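Long-range contact in probable glucarate dehydratase (Mycobacterium smegmatis str. MC2 155, PDB 3VDG), which probably dehydrates glucarate or a related acid sugar at a metal-bound site, as a member of the enolase superfamily: residues A[104-118]-A[128-140]. Numbering follows the deposited sequence.
Sequences RALISDALGGDRTGD and SASVVDRVFSPFE
D133 OD1 is gripped by two nitrogens of R104, NE at 2.8 Å and NH2 at 3.1 Å, which reach it from the same face of the carboxylate while it lies in the guanidinium plane. R325 forms a second salt bridge to the same oxygen, so the D133 carboxylate is shared by two arginines. With CG anti to the backbone N (chi1 -173°) and the chain extended as far as NE, the R104 side chain runs across the F136 ring. Its CB sits 3.6 Å from the ring centroid, almost on the normal, a CH-pi contact; E140 CB lies over the rim of the opposite face. V132 CG1 lies over one face of the R104 guanidinium, 3.6 Å from CZ. Helices 104-111 and 131-140, whose axes approach to 9.6 Å at 129°, form part of the helical half of the enolase-type N-terminal capping domain, the second helix packing P138 and F139 on I61 of the antiparallel sheet. Between them, I107 CD1 meets the F136 ring at its edge, and L111 and V135 meet tip to tip (CD1 to CG2, 3.9 Å). Beyond the Schellman turn at G112, the poorly ordered D114 reaches the start of the second helix with both carboxylate oxygens: OD1 accepts from S130 OG at 2.6 Å, and OD2 takes V132 N in a nearly straight but long bond, and a weak, bent bond from V131 N. S130 OG in turn accepts from D133 N as N-cap. Farther along, R134 gives two weak bonds to D118 O, while the D118 carboxylate pairs with R84.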
loop_
_atom_site.group_PDB
_atom_site.type_symbol
_atom_site.label_atom_id
_atom_site.label_comp_id
_atom_site.label_asym_id
_atom_site.label_seq_id
_atom_site.Cartn_x
_atom_site.Cartn_y
_atom_site.Cartn_z
ATOM N N ARG A 104 -10.998 -10.956 1.525
ATOM C CA ARG A 104 -10.607 -11.135 0.127
ATOM C C ARG A 104 -10.229 -12.586 -0.137
ATOM O O ARG A 104 -10.586 -13.159 -1.189
ATOM C CB ARG A 104 -9.447 -10.217 -0.292
ATOM C CG ARG A 104 -9.153 -10.286 -1.795
ATOM C CD ARG A 104 -7.900 -9.497 -2.171
ATOM N NE ARG A 104 -7.718 -9.468 -3.628
ATOM C CZ ARG A 104 -7.191 -10.463 -4.339
ATOM N NH1 ARG A 104 -6.778 -11.569 -3.728
ATOM N NH2 ARG A 104 -7.082 -10.353 -5.666
ATOM N N ALA A 105 -9.490 -13.186 0.794
ATOM C CA ALA A 105 -9.029 -14.554 0.581
ATOM C C ALA A 105 -10.222 -15.529 0.536
ATOM O O ALA A 105 -10.230 -16.465 -0.263
ATOM C CB ALA A 105 -8.024 -14.965 1.658
ATOM N N LEU A 106 -11.216 -15.323 1.401
ATOM C CA LEU A 106 -12.432 -16.155 1.371
ATOM C C LEU A 106 -13.165 -16.032 0.041
ATOM O O LEU A 106 -13.731 -17.005 -0.479
ATOM C CB LEU A 106 -13.381 -15.775 2.510
ATOM C CG LEU A 106 -12.891 -16.101 3.928
ATOM C CD1 LEU A 106 -13.806 -15.495 4.990
ATOM C CD2 LEU A 106 -12.821 -17.604 4.105
ATOM N N ILE A 107 -13.174 -14.824 -0.508
ATOM C CA ILE A 107 -13.843 -14.573 -1.781
ATOM C C ILE A 107 -13.083 -15.263 -2.906
ATOM O O ILE A 107 -13.691 -15.866 -3.784
ATOM C CB ILE A 107 -14.024 -13.070 -2.051
ATOM C CG1 ILE A 107 -15.107 -12.516 -1.122
ATOM C CG2 ILE A 107 -14.442 -12.820 -3.506
ATOM C CD1 ILE A 107 -15.288 -11.013 -1.222
ATOM N N SER A 108 -11.753 -15.205 -2.855
ATOM C CA SER A 108 -10.938 -15.862 -3.854
ATOM C C SER A 108 -11.247 -17.360 -3.828
ATOM O O SER A 108 -11.523 -17.957 -4.867
ATOM C CB SER A 108 -9.455 -15.609 -3.593
ATOM O OG SER A 108 -8.671 -16.189 -4.614
ATOM N N ASP A 109 -11.230 -17.956 -2.636
ATOM C CA ASP A 109 -11.564 -19.382 -2.489
ATOM C C ASP A 109 -12.939 -19.705 -3.041
ATOM O O ASP A 109 -13.111 -20.684 -3.756
ATOM C CB ASP A 109 -11.515 -19.819 -1.023
ATOM C CG ASP A 109 -10.105 -19.857 -0.475
ATOM O OD1 ASP A 109 -9.162 -19.832 -1.289
ATOM O OD2 ASP A 109 -9.939 -19.911 0.766
ATOM N N ALA A 110 -13.924 -18.887 -2.702
ATOM C CA ALA A 110 -15.292 -19.126 -3.146
ATOM C C ALA A 110 -15.428 -19.069 -4.662
ATOM O O ALA A 110 -16.242 -19.774 -5.236
ATOM C CB ALA A 110 -16.233 -18.115 -2.508
ATOM N N LEU A 111 -14.656 -18.208 -5.314
ATOM C CA LEU A 111 -14.767 -18.067 -6.768
ATOM C C LEU A 111 -13.938 -19.128 -7.472
ATOM O O LEU A 111 -13.998 -19.274 -8.687
ATOM C CB LEU A 111 -14.292 -16.677 -7.211
ATOM C CG LEU A 111 -15.121 -15.493 -6.710
ATOM C CD1 LEU A 111 -14.523 -14.179 -7.192
ATOM C CD2 LEU A 111 -16.567 -15.631 -7.169
ATOM N N GLY A 112 -13.148 -19.854 -6.698
ATOM C CA GLY A 112 -12.231 -20.841 -7.252
ATOM C C GLY A 112 -10.971 -20.203 -7.802
ATOM O O GLY A 112 -10.407 -20.697 -8.775
ATOM N N GLY A 113 -10.534 -19.103 -7.186
ATOM C CA GLY A 113 -9.285 -18.436 -7.576
ATOM C C GLY A 113 -9.504 -17.378 -8.644
ATOM O O GLY A 113 -10.629 -17.194 -9.117
ATOM N N ASP A 114 -8.430 -16.692 -9.039
ATOM C CA ASP A 114 -8.547 -15.565 -9.976
ATOM C C ASP A 114 -8.628 -15.987 -11.446
ATOM O O ASP A 114 -8.825 -17.162 -11.746
ATOM C CB ASP A 114 -7.426 -14.545 -9.762
ATOM C CG ASP A 114 -7.899 -13.117 -9.964
ATOM O OD1 ASP A 114 -7.202 -12.191 -9.506
ATOM O OD2 ASP A 114 -8.977 -12.925 -10.568
ATOM N N ARG A 115 -8.479 -15.029 -12.360
ATOM C CA ARG A 115 -8.715 -15.312 -13.779
ATOM C C ARG A 115 -8.708 -14.043 -14.644
ATOM O O ARG A 115 -8.930 -12.936 -14.140
ATOM C CB ARG A 115 -10.007 -16.150 -13.915
ATOM C CG ARG A 115 -10.991 -15.843 -15.049
ATOM C CD ARG A 115 -12.326 -16.536 -14.726
ATOM N NE ARG A 115 -12.490 -16.628 -13.265
ATOM C CZ ARG A 115 -13.349 -17.422 -12.620
ATOM N NH1 ARG A 115 -14.166 -18.227 -13.292
ATOM N NH2 ARG A 115 -13.388 -17.409 -11.290
ATOM N N THR A 116 -8.416 -14.214 -15.935
ATOM C CA THR A 116 -8.322 -13.102 -16.889
ATOM C C THR A 116 -9.071 -13.418 -18.188
ATOM O O THR A 116 -9.589 -14.522 -18.355
ATOM C CB THR A 116 -6.851 -12.747 -17.207
ATOM O OG1 THR A 116 -6.259 -12.099 -16.072
ATOM C CG2 THR A 116 -6.758 -11.820 -18.424
ATOM N N GLY A 117 -9.123 -12.449 -19.102
ATOM C CA GLY A 117 -9.896 -12.588 -20.342
ATOM C C GLY A 117 -11.388 -12.389 -20.112
ATOM O O GLY A 117 -12.204 -12.626 -21.006
ATOM N N ASP A 118 -11.734 -11.941 -18.907
ATOM C CA ASP A 118 -13.126 -11.745 -18.480
ATOM C C ASP A 118 -13.494 -10.248 -18.501
ATOM O O ASP A 118 -12.911 -9.434 -17.767
ATOM C CB ASP A 118 -13.319 -12.356 -17.077
ATOM C CG ASP A 118 -14.780 -12.418 -16.645
ATOM O OD1 ASP A 118 -15.281 -13.541 -16.421
ATOM O OD2 ASP A 118 -15.423 -11.352 -16.521
ATOM N N SER A 128 -8.966 -7.509 -18.970
ATOM C CA SER A 128 -7.883 -8.149 -18.229
ATOM C C SER A 128 -7.879 -7.873 -16.719
ATOM O O SER A 128 -6.896 -8.157 -16.041
ATOM C CB SER A 128 -6.520 -7.808 -18.853
ATOM O OG SER A 128 -6.301 -6.409 -18.934
ATOM N N ALA A 129 -8.977 -7.336 -16.180
ATOM C CA ALA A 129 -9.014 -7.045 -14.732
ATOM C C ALA A 129 -9.257 -8.309 -13.903
ATOM O O ALA A 129 -9.879 -9.258 -14.377
ATOM C CB ALA A 129 -10.047 -5.971 -14.405
ATOM N N SER A 130 -8.744 -8.325 -12.679
ATOM C CA SER A 130 -8.908 -9.462 -11.767
ATOM C C SER A 130 -10.379 -9.679 -11.435
ATOM O O SER A 130 -11.106 -8.726 -11.111
ATOM C CB SER A 130 -8.119 -9.217 -10.476
ATOM O OG SER A 130 -8.628 -9.970 -9.378
ATOM N N VAL A 131 -10.838 -10.923 -11.544
ATOM C CA VAL A 131 -12.216 -11.227 -11.174
ATOM C C VAL A 131 -12.405 -11.122 -9.659
ATOM O O VAL A 131 -13.417 -10.602 -9.195
ATOM C CB VAL A 131 -12.656 -12.625 -11.642
ATOM C CG1 VAL A 131 -14.032 -12.953 -11.068
ATOM C CG2 VAL A 131 -12.704 -12.669 -13.164
ATOM N N VAL A 132 -11.434 -11.603 -8.893
ATOM C CA VAL A 132 -11.532 -11.550 -7.441
ATOM C C VAL A 132 -11.629 -10.087 -6.994
ATOM O O VAL A 132 -12.472 -9.714 -6.173
ATOM C CB VAL A 132 -10.343 -12.248 -6.772
ATOM C CG1 VAL A 132 -10.296 -11.934 -5.282
ATOM C CG2 VAL A 132 -10.449 -13.758 -6.990
ATOM N N ASP A 133 -10.782 -9.242 -7.559
ATOM C CA ASP A 133 -10.818 -7.819 -7.168
ATOM C C ASP A 133 -12.133 -7.107 -7.491
ATOM O O ASP A 133 -12.602 -6.308 -6.689
ATOM C CB ASP A 133 -9.582 -7.068 -7.673
ATOM C CG ASP A 133 -8.325 -7.378 -6.828
ATOM O OD1 ASP A 133 -8.444 -7.603 -5.596
ATOM O OD2 ASP A 133 -7.207 -7.394 -7.386
ATOM N N ARG A 134 -12.727 -7.389 -8.653
ATOM C CA ARG A 134 -14.017 -6.805 -9.009
ATOM C C ARG A 134 -15.122 -7.261 -8.056
ATOM O O ARG A 134 -16.027 -6.490 -7.739
ATOM C CB ARG A 134 -14.395 -7.164 -10.455
ATOM C CG ARG A 134 -13.751 -6.254 -11.493
ATOM C CD ARG A 134 -14.134 -6.683 -12.903
ATOM N NE ARG A 134 -13.426 -7.906 -13.265
ATOM C CZ ARG A 134 -13.545 -8.519 -14.438
ATOM N NH1 ARG A 134 -14.353 -8.032 -15.384
ATOM N NH2 ARG A 134 -12.841 -9.617 -14.666
ATOM N N VAL A 135 -15.052 -8.517 -7.608
ATOM C CA VAL A 135 -16.084 -9.051 -6.700
ATOM C C VAL A 135 -15.880 -8.566 -5.266
ATOM O O VAL A 135 -16.827 -8.195 -4.602
ATOM C CB VAL A 135 -16.144 -10.588 -6.767
ATOM C CG1 VAL A 135 -17.166 -11.121 -5.768
ATOM C CG2 VAL A 135 -16.491 -11.025 -8.198
ATOM N N PHE A 136 -14.622 -8.520 -4.828
ATOM C CA PHE A 136 -14.254 -8.084 -3.478
ATOM C C PHE A 136 -14.539 -6.599 -3.291
ATOM O O PHE A 136 -15.027 -6.171 -2.244
ATOM C CB PHE A 136 -12.761 -8.394 -3.264
ATOM C CG PHE A 136 -12.145 -7.794 -2.017
ATOM C CD1 PHE A 136 -12.658 -8.059 -0.752
ATOM C CD2 PHE A 136 -10.982 -7.025 -2.112
ATOM C CE1 PHE A 136 -12.061 -7.524 0.388
ATOM C CE2 PHE A 136 -10.384 -6.490 -0.981
ATOM C CZ PHE A 136 -10.921 -6.743 0.276
ATOM N N SER A 137 -14.243 -5.809 -4.318
ATOM C CA SER A 137 -14.354 -4.360 -4.198
ATOM C C SER A 137 -15.584 -3.817 -3.430
ATOM O O SER A 137 -15.424 -3.114 -2.427
ATOM C CB SER A 137 -14.272 -3.716 -5.592
ATOM O OG SER A 137 -14.384 -2.318 -5.470
ATOM N N PRO A 138 -16.821 -4.099 -3.907
ATOM C CA PRO A 138 -17.975 -3.503 -3.217
ATOM C C PRO A 138 -18.126 -3.953 -1.760
ATOM O O PRO A 138 -18.631 -3.194 -0.917
ATOM C CB PRO A 138 -19.182 -4.011 -4.029
ATOM C CG PRO A 138 -18.691 -5.261 -4.694
ATOM C CD PRO A 138 -17.237 -4.959 -5.032
ATOM N N PHE A 139 -17.707 -5.172 -1.457
ATOM C CA PHE A 139 -17.764 -5.632 -0.070
ATOM C C PHE A 139 -16.730 -4.923 0.783
ATOM O O PHE A 139 -16.991 -4.589 1.945
ATOM C CB PHE A 139 -17.603 -7.144 0.022
ATOM C CG PHE A 139 -18.723 -7.886 -0.625
ATOM C CD1 PHE A 139 -19.962 -7.986 0.006
ATOM C CD2 PHE A 139 -18.559 -8.445 -1.883
ATOM C CE1 PHE A 139 -21.025 -8.634 -0.608
ATOM C CE2 PHE A 139 -19.619 -9.111 -2.498
ATOM C CZ PHE A 139 -20.847 -9.210 -1.855
ATOM N N GLU A 140 -15.557 -4.679 0.202
ATOM C CA GLU A 140 -14.506 -3.951 0.912
ATOM C C GLU A 140 -14.955 -2.524 1.181
ATOM O O GLU A 140 -14.725 -1.982 2.260
ATOM C CB GLU A 140 -13.213 -3.942 0.090
ATOM C CG GLU A 140 -11.996 -3.438 0.846
ATOM C CD GLU A 140 -11.629 -1.986 0.532
ATOM O OE1 GLU A 140 -12.420 -1.267 -0.133
ATOM O OE2 GLU A 140 -10.528 -1.558 0.957
HETATM O O HOH W 1 -12.069 -6.955 -17.134
#